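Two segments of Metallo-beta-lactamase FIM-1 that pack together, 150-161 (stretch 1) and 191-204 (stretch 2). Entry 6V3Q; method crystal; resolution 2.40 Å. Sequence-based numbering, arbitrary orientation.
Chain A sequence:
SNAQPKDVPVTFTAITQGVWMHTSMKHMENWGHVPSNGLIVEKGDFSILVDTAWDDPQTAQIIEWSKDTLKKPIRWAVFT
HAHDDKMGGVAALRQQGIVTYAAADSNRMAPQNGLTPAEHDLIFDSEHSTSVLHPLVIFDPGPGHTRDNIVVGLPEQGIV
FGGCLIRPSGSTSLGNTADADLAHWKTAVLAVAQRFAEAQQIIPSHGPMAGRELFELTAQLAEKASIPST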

ATOM      1  N   ILE A 150      22.366   5.093   8.621  1.00 55.79           N
ATOM      2  CA  ILE A 150      23.141   6.308   8.424  1.00 50.55           C
ATOM      3  C   ILE A 150      22.311   7.254   7.563  1.00 52.67           C
ATOM      4  O   ILE A 150      21.317   6.861   6.954  1.00 56.31           O
ATOM      5  CB  ILE A 150      24.511   6.033   7.768  1.00 52.04           C
ATOM      6  CG1 ILE A 150      24.318   5.397   6.391  1.00 53.38           C
ATOM      7  CG2 ILE A 150      25.365   5.130   8.655  1.00 47.46           C
ATOM      8  CD1 ILE A 150      25.604   5.180   5.633  1.00 53.14           C
ATOM      9  N   VAL A 151      22.733   8.518   7.516  1.00 55.38           N
ATOM     10  CA  VAL A 151      22.047   9.530   6.725  1.00 54.69           C
ATOM     11  C   VAL A 151      23.034  10.166   5.755  1.00 50.06           C
ATOM     12  O   VAL A 151      24.254  10.064   5.909  1.00 53.11           O
ATOM     13  CB  VAL A 151      21.382  10.609   7.603  1.00 54.48           C
ATOM     14  CG1 VAL A 151      20.459   9.964   8.630  1.00 57.55           C
ATOM     15  CG2 VAL A 151      22.441  11.474   8.277  1.00 52.64           C
ATOM     16  N   VAL A 152      22.485  10.832   4.740  1.00 50.10           N
ATOM     17  CA  VAL A 152      23.267  11.544   3.737  1.00 50.90           C
ATOM     18  C   VAL A 152      22.771  12.980   3.682  1.00 50.70           C
ATOM     19  O   VAL A 152      21.567  13.219   3.548  1.00 53.98           O
ATOM     20  CB  VAL A 152      23.164  10.885   2.347  1.00 56.06           C
ATOM     21  CG1 VAL A 152      23.818  11.762   1.289  1.00 62.60           C
ATOM     22  CG2 VAL A 152      23.796   9.505   2.366  1.00 53.54           C
ATOM     23  N   GLY A 153      23.694  13.929   3.787  1.00 57.53           N
ATOM     24  CA  GLY A 153      23.374  15.340   3.698  1.00 58.34           C
ATOM     25  C   GLY A 153      24.003  15.966   2.468  1.00 56.72           C
ATOM     26  O   GLY A 153      25.060  15.533   2.007  1.00 61.28           O
ATOM     27  N   LEU A 154      23.331  16.983   1.927  1.00 57.83           N
ATOM     28  CA  LEU A 154      23.847  17.806   0.834  1.00 57.34           C
ATOM     29  C   LEU A 154      23.875  19.244   1.342  1.00 57.77           C
ATOM     30  O   LEU A 154      23.017  20.062   0.972  1.00 59.56           O
ATOM     31  CB  LEU A 154      23.003  17.656  -0.432  1.00 63.13           C
ATOM     32  CG  LEU A 154      23.307  16.455  -1.338  1.00 71.75           C
ATOM     33  CD1 LEU A 154      22.202  16.223  -2.365  1.00 72.60           C
ATOM     34  CD2 LEU A 154      24.648  16.648  -2.033  1.00 75.74           C
ATOM     35  N   PRO A 155      24.847  19.587   2.194  1.00 62.22           N
ATOM     36  CA  PRO A 155      24.817  20.904   2.855  1.00 62.26           C
ATOM     37  C   PRO A 155      24.876  22.076   1.891  1.00 61.65           C
ATOM     38  O   PRO A 155      24.277  23.125   2.168  1.00 61.32           O
ATOM     39  CB  PRO A 155      26.051  20.862   3.770  1.00 63.86           C
ATOM     40  CG  PRO A 155      26.357  19.408   3.943  1.00 64.00           C
ATOM     41  CD  PRO A 155      25.993  18.776   2.636  1.00 62.86           C
ATOM     42  N   GLU A 156      25.580  21.929   0.766  1.00 66.22           N
ATOM     43  CA  GLU A 156      25.625  22.996  -0.226  1.00 75.39           C
ATOM     44  C   GLU A 156      24.239  23.320  -0.771  1.00 69.17           C
ATOM     45  O   GLU A 156      23.955  24.480  -1.093  1.00 70.38           O
ATOM     46  CB  GLU A 156      26.566  22.610  -1.368  1.00 78.27           C
ATOM     47  CG  GLU A 156      28.028  22.923  -1.102  1.00 88.07           C
ATOM     48  CD  GLU A 156      28.971  22.038  -1.891  1.00 96.16           C
ATOM     49  OE1 GLU A 156      29.761  21.305  -1.264  1.00 98.85           O
ATOM     50  OE2 GLU A 156      28.924  22.073  -3.136  1.00 98.30           O
ATOM     51  N   GLN A 157      23.363  22.322  -0.877  1.00 60.36           N
ATOM     52  CA  GLN A 157      22.019  22.517  -1.401  1.00 60.25           C
ATOM     53  C   GLN A 157      20.943  22.472  -0.324  1.00 60.41           C
ATOM     54  O   GLN A 157      19.758  22.593  -0.649  1.00 60.13           O
ATOM     55  CB  GLN A 157      21.711  21.473  -2.482  1.00 66.22           C
ATOM     56  CG  GLN A 157      22.429  21.720  -3.806  1.00 76.65           C
ATOM     57  CD  GLN A 157      23.428  20.633  -4.143  1.00 84.31           C
ATOM     58  OE1 GLN A 157      24.175  20.169  -3.279  1.00 86.73           O
ATOM     59  NE2 GLN A 157      23.460  20.233  -5.408  1.00 85.79           N
ATOM     60  N   GLY A 158      21.323  22.309   0.943  1.00 60.77           N
ATOM     61  CA  GLY A 158      20.358  22.326   2.026  1.00 58.24           C
ATOM     62  C   GLY A 158      19.407  21.149   2.054  1.00 57.34           C
ATOM     63  O   GLY A 158      18.235  21.319   2.409  1.00 55.26           O
ATOM     64  N   ILE A 159      19.881  19.955   1.709  1.00 55.51           N
ATOM     65  CA  ILE A 159      19.049  18.759   1.638  1.00 53.59           C
ATOM     66  C   ILE A 159      19.614  17.709   2.583  1.00 51.78           C
ATOM     67  O   ILE A 159      20.825  17.459   2.591  1.00 51.66           O
ATOM     68  CB  ILE A 159      18.974  18.201   0.204  1.00 54.81           C
ATOM     69  CG1 ILE A 159      18.448  19.259  -0.765  1.00 59.68           C
ATOM     70  CG2 ILE A 159      18.097  16.956   0.160  1.00 56.06           C
ATOM     71  CD1 ILE A 159      18.568  18.859  -2.211  1.00 61.44           C
ATOM     72  N   VAL A 160      18.735  17.094   3.371  1.00 48.61           N
ATOM     73  CA  VAL A 160      19.067  15.927   4.177  1.00 45.52           C
ATOM     74  C   VAL A 160      18.182  14.776   3.725  1.00 49.14           C
ATOM     75  O   VAL A 160      16.955  14.920   3.658  1.00 51.98           O
ATOM     76  CB  VAL A 160      18.881  16.190   5.682  1.00 51.26           C
ATOM     77  CG1 VAL A 160      19.175  14.931   6.481  1.00 48.95           C
ATOM     78  CG2 VAL A 160      19.777  17.322   6.131  1.00 56.05           C
ATOM     79  N   PHE A 161      18.800  13.647   3.404  1.00 45.54           N
ATOM     80  CA  PHE A 161      18.072  12.411   3.136  1.00 48.63           C
ATOM     81  C   PHE A 161      18.160  11.568   4.401  1.00 56.73           C
ATOM     82  O   PHE A 161      19.197  10.964   4.689  1.00 48.78           O
ATOM     83  CB  PHE A 161      18.636  11.674   1.928  1.00 53.23           C
ATOM     84  CG  PHE A 161      17.944  10.375   1.655  1.00 58.15           C
ATOM     85  CD1 PHE A 161      16.680  10.359   1.090  1.00 60.94           C
ATOM     86  CD2 PHE A 161      18.540   9.174   1.990  1.00 60.38           C
ATOM     87  CE1 PHE A 161      16.027   9.167   0.851  1.00 64.91           C
ATOM     88  CE2 PHE A 161      17.892   7.981   1.752  1.00 62.53           C
ATOM     89  CZ  PHE A 161      16.637   7.976   1.179  1.00 64.53           C
ATOM     90  N   ALA A 191      20.777  14.397  16.546  1.00 45.99           N
ATOM     91  CA  ALA A 191      22.153  14.516  16.075  1.00 50.63           C
ATOM     92  C   ALA A 191      22.197  14.902  14.603  1.00 51.91           C
ATOM     93  O   ALA A 191      23.085  15.653  14.180  1.00 55.29           O
ATOM     94  CB  ALA A 191      22.906  13.206  16.311  1.00 41.94           C
ATOM     95  N   VAL A 192      21.253  14.396  13.806  1.00 44.73           N
ATOM     96  CA  VAL A 192      21.185  14.777  12.400  1.00 46.76           C
ATOM     97  C   VAL A 192      20.780  16.237  12.271  1.00 51.08           C
ATOM     98  O   VAL A 192      21.372  16.997  11.496  1.00 53.14           O
ATOM     99  CB  VAL A 192      20.214  13.854  11.641  1.00 41.74           C
ATOM    100  CG1 VAL A 192      20.061  14.305  10.193  1.00 40.50           C
ATOM    101  CG2 VAL A 192      20.679  12.407  11.717  1.00 40.44           C
ATOM    102  N   ALA A 193      19.761  16.651  13.031  1.00 48.28           N
ATOM    103  CA  ALA A 193      19.297  18.033  12.971  1.00 51.01           C
ATOM    104  C   ALA A 193      20.391  19.011  13.374  1.00 55.00           C
ATOM    105  O   ALA A 193      20.446  20.131  12.857  1.00 57.98           O
ATOM    106  CB  ALA A 193      18.072  18.214  13.868  1.00 43.20           C
ATOM    107  N   GLN A 194      21.270  18.602  14.288  1.00 50.63           N
ATOM    108  CA  GLN A 194      22.342  19.483  14.730  1.00 54.54           C
ATOM    109  C   GLN A 194      23.521  19.469  13.766  1.00 50.99           C
ATOM    110  O   GLN A 194      24.207  20.488  13.616  1.00 57.42           O
ATOM    111  CB  GLN A 194      22.795  19.089  16.137  1.00 59.23           C
ATOM    112  CG  GLN A 194      23.686  20.119  16.806  1.00 67.28           C
ATOM    113  CD  GLN A 194      23.977  19.777  18.253  1.00 81.99           C
ATOM    114  OE1 GLN A 194      23.231  19.032  18.888  1.00 87.11           O
ATOM    115  NE2 GLN A 194      25.068  20.318  18.783  1.00 87.67           N
ATOM    116  N   ARG A 195      23.776  18.334  13.109  1.00 47.59           N
ATOM    117  CA  ARG A 195      24.860  18.276  12.133  1.00 50.68           C
ATOM    118  C   ARG A 195      24.532  19.095  10.889  1.00 47.76           C
ATOM    119  O   ARG A 195      25.400  19.794  10.351  1.00 51.77           O
ATOM    120  CB  ARG A 195      25.153  16.822  11.762  1.00 50.55           C
ATOM    121  CG  ARG A 195      26.205  16.651  10.678  1.00 49.64           C
ATOM    122  CD  ARG A 195      27.525  17.310  11.060  1.00 53.80           C
ATOM    123  NE  ARG A 195      28.561  17.063  10.063  1.00 61.31           N
ATOM    124  CZ  ARG A 195      28.689  17.754   8.935  1.00 61.65           C
ATOM    125  NH1 ARG A 195      27.840  18.737   8.650  1.00 53.82           N
ATOM    126  NH2 ARG A 195      29.665  17.460   8.087  1.00 61.72           N
ATOM    127  N   PHE A 196      23.290  19.020  10.418  1.00 48.12           N
ATOM    128  CA  PHE A 196      22.834  19.807   9.276  1.00 48.37           C
ATOM    129  C   PHE A 196      21.802  20.827   9.751  1.00 48.80           C
ATOM    130  O   PHE A 196      20.621  20.771   9.396  1.00 48.94           O
ATOM    131  CB  PHE A 196      22.262  18.897   8.188  1.00 48.34           C
ATOM    132  CG  PHE A 196      23.158  17.749   7.819  1.00 53.73           C
ATOM    133  CD1 PHE A 196      24.343  17.966   7.132  1.00 54.74           C
ATOM    134  CD2 PHE A 196      22.809  16.451   8.150  1.00 52.52           C
ATOM    135  CE1 PHE A 196      25.167  16.908   6.789  1.00 55.56           C
ATOM    136  CE2 PHE A 196      23.628  15.387   7.810  1.00 53.30           C
ATOM    137  CZ  PHE A 196      24.808  15.616   7.129  1.00 51.53           C
ATOM    138  N   ALA A 197      22.271  21.779  10.564  1.00 50.61           N
ATOM    139  CA  ALA A 197      21.385  22.744  11.205  1.00 57.86           C
ATOM    140  C   ALA A 197      20.737  23.707  10.218  1.00 64.98           C
ATOM    141  O   ALA A 197      19.727  24.332  10.560  1.00 65.66           O
ATOM    142  CB  ALA A 197      22.157  23.535  12.262  1.00 56.19           C
ATOM    143  N   GLU A 198      21.289  23.846   9.012  1.00 68.96           N
ATOM    144  CA  GLU A 198      20.779  24.815   8.052  1.00 75.33           C
ATOM    145  C   GLU A 198      19.843  24.210   7.016  1.00 65.31           C
ATOM    146  O   GLU A 198      19.059  24.949   6.412  1.00 67.33           O
ATOM    147  CB  GLU A 198      21.938  25.507   7.326  1.00 87.31           C
ATOM    148  CG  GLU A 198      22.918  26.199   8.256  1.00105.64           C
ATOM    149  CD  GLU A 198      23.884  27.102   7.518  1.00127.21           C
ATOM    150  OE1 GLU A 198      24.622  27.854   8.186  1.00135.19           O
ATOM    151  OE2 GLU A 198      23.905  27.066   6.270  1.00136.84           O
ATOM    152  N   ALA A 199      19.908  22.899   6.798  1.00 59.09           N
ATOM    153  CA  ALA A 199      19.127  22.282   5.735  1.00 53.31           C
ATOM    154  C   ALA A 199      17.635  22.429   6.007  1.00 55.28           C
ATOM    155  O   ALA A 199      17.156  22.131   7.106  1.00 59.62           O
ATOM    156  CB  ALA A 199      19.501  20.808   5.590  1.00 49.73           C
ATOM    157  N   GLN A 200      16.904  22.897   4.995  1.00 56.66           N
ATOM    158  CA  GLN A 200      15.467  23.113   5.093  1.00 60.34           C
ATOM    159  C   GLN A 200      14.653  22.060   4.354  1.00 59.42           C
ATOM    160  O   GLN A 200      13.444  21.961   4.588  1.00 61.32           O
ATOM    161  CB  GLN A 200      15.103  24.505   4.558  1.00 58.83           C
ATOM    162  CG  GLN A 200      15.657  25.657   5.382  1.00 61.98           C
ATOM    163  CD  GLN A 200      15.267  25.562   6.842  1.00 68.63           C
ATOM    164  OE1 GLN A 200      14.101  25.355   7.174  1.00 72.04           O
ATOM    165  NE2 GLN A 200      16.251  25.695   7.725  1.00 67.81           N
ATOM    166  N   GLN A 201      15.277  21.281   3.474  1.00 54.81           N
ATOM    167  CA  GLN A 201      14.597  20.248   2.698  1.00 55.54           C
ATOM    168  C   GLN A 201      14.994  18.887   3.258  1.00 58.26           C
ATOM    169  O   GLN A 201      16.144  18.458   3.111  1.00 56.51           O
ATOM    170  CB  GLN A 201      14.944  20.367   1.214  1.00 55.39           C
ATOM    171  CG  GLN A 201      14.428  21.649   0.572  1.00 58.03           C
ATOM    172  CD  GLN A 201      14.942  21.851  -0.837  1.00 66.50           C
ATOM    173  OE1 GLN A 201      16.111  22.178  -1.041  1.00 71.60           O
ATOM    174  NE2 GLN A 201      14.068  21.669  -1.819  1.00 66.49           N
ATOM    175  N   ILE A 202      14.038  18.211   3.894  1.00 54.72           N
ATOM    176  CA  ILE A 202      14.265  16.942   4.573  1.00 52.42           C
ATOM    177  C   ILE A 202      13.484  15.864   3.837  1.00 56.33           C
ATOM    178  O   ILE A 202      12.272  15.995   3.637  1.00 57.89           O
ATOM    179  CB  ILE A 202      13.843  17.011   6.053  1.00 50.46           C
ATOM    180  CG1 ILE A 202      14.458  18.244   6.720  1.00 55.19           C
ATOM    181  CG2 ILE A 202      14.259  15.749   6.785  1.00 40.33           C
ATOM    182  CD1 ILE A 202      15.968  18.282   6.663  1.00 56.22           C
ATOM    183  N   ILE A 203      14.176  14.800   3.441  1.00 54.13           N
ATOM    184  CA  ILE A 203      13.596  13.743   2.625  1.00 52.31           C
ATOM    185  C   ILE A 203      13.536  12.467   3.466  1.00 54.77           C
ATOM    186  O   ILE A 203      14.586  11.901   3.805  1.00 55.23           O
ATOM    187  CB  ILE A 203      14.399  13.518   1.335  1.00 52.92           C
ATOM    188  CG1 ILE A 203      14.473  14.813   0.521  1.00 50.86           C
ATOM    189  CG2 ILE A 203      13.782  12.396   0.511  1.00 51.92           C
ATOM    190  CD1 ILE A 203      15.287  14.688  -0.751  1.00 52.62           C
ATOM    191  N   PRO A 204      12.353  11.975   3.813  1.00 55.21           N
ATOM    192  CA  PRO A 204      12.238  10.664   4.456  1.00 54.47           C
ATOM    193  C   PRO A 204      12.211   9.567   3.396  1.00 58.96           C
ATOM    194  O   PRO A 204      12.253   9.825   2.195  1.00 59.57           O
ATOM    195  CB  PRO A 204      10.909  10.765   5.205  1.00 56.20           C
ATOM    196  CG  PRO A 204      10.085  11.659   4.330  1.00 57.96           C
ATOM    197  CD  PRO A 204      11.046  12.644   3.693  1.00 58.01           C
TER

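Stretch 1 is a β-hairpin whose second strand, 159-161, runs parallel to strand 201-203 of stretch 2; the end of helix 191-195 and the following Phe 196 pack against the face that carries Val 160. Val 151 begins the contact, its CG1 lying 3.9 Å from Val 192 CG2, a pairing of buried, branched apolar side chains. At Gly 153 the Phe 196 ring lies over the backbone, with Gly 153 CA 4.0 Å from the ring centroid in a CH-π contact. A β-carbon here would fall 2.4 Å from Phe 196 CE1, so glycine alone leaves room for the ring. Pro 155 extends this apolar surface, its CG 4.0 Å from Phe 196 CE1.

Gly 158 adopts a positive phi, which favours glycine, and its O accepts a hydrogen bond from Gln 201 N (3.1 Å) and a weak one from Gln 200 N (3.3 Å). On the opposite face from Val 160, Ile 159 CG2 meets Ile 203 CD1 at 3.7 Å. The parallel ladder continues through Val 160, whose N donates to Gln 201 O (2.9 Å) and whose O accepts from Ile 203 N (2.8 Å). Its compact side chain is buried among Val 192, Phe 196, Ala 199 and Ile 202; Ala 199 CB lies 3.5 Å from Val 160 CG2. Phe 161 CD1 lies 3.6 Å from Ile 203 CG2, at the ring edge.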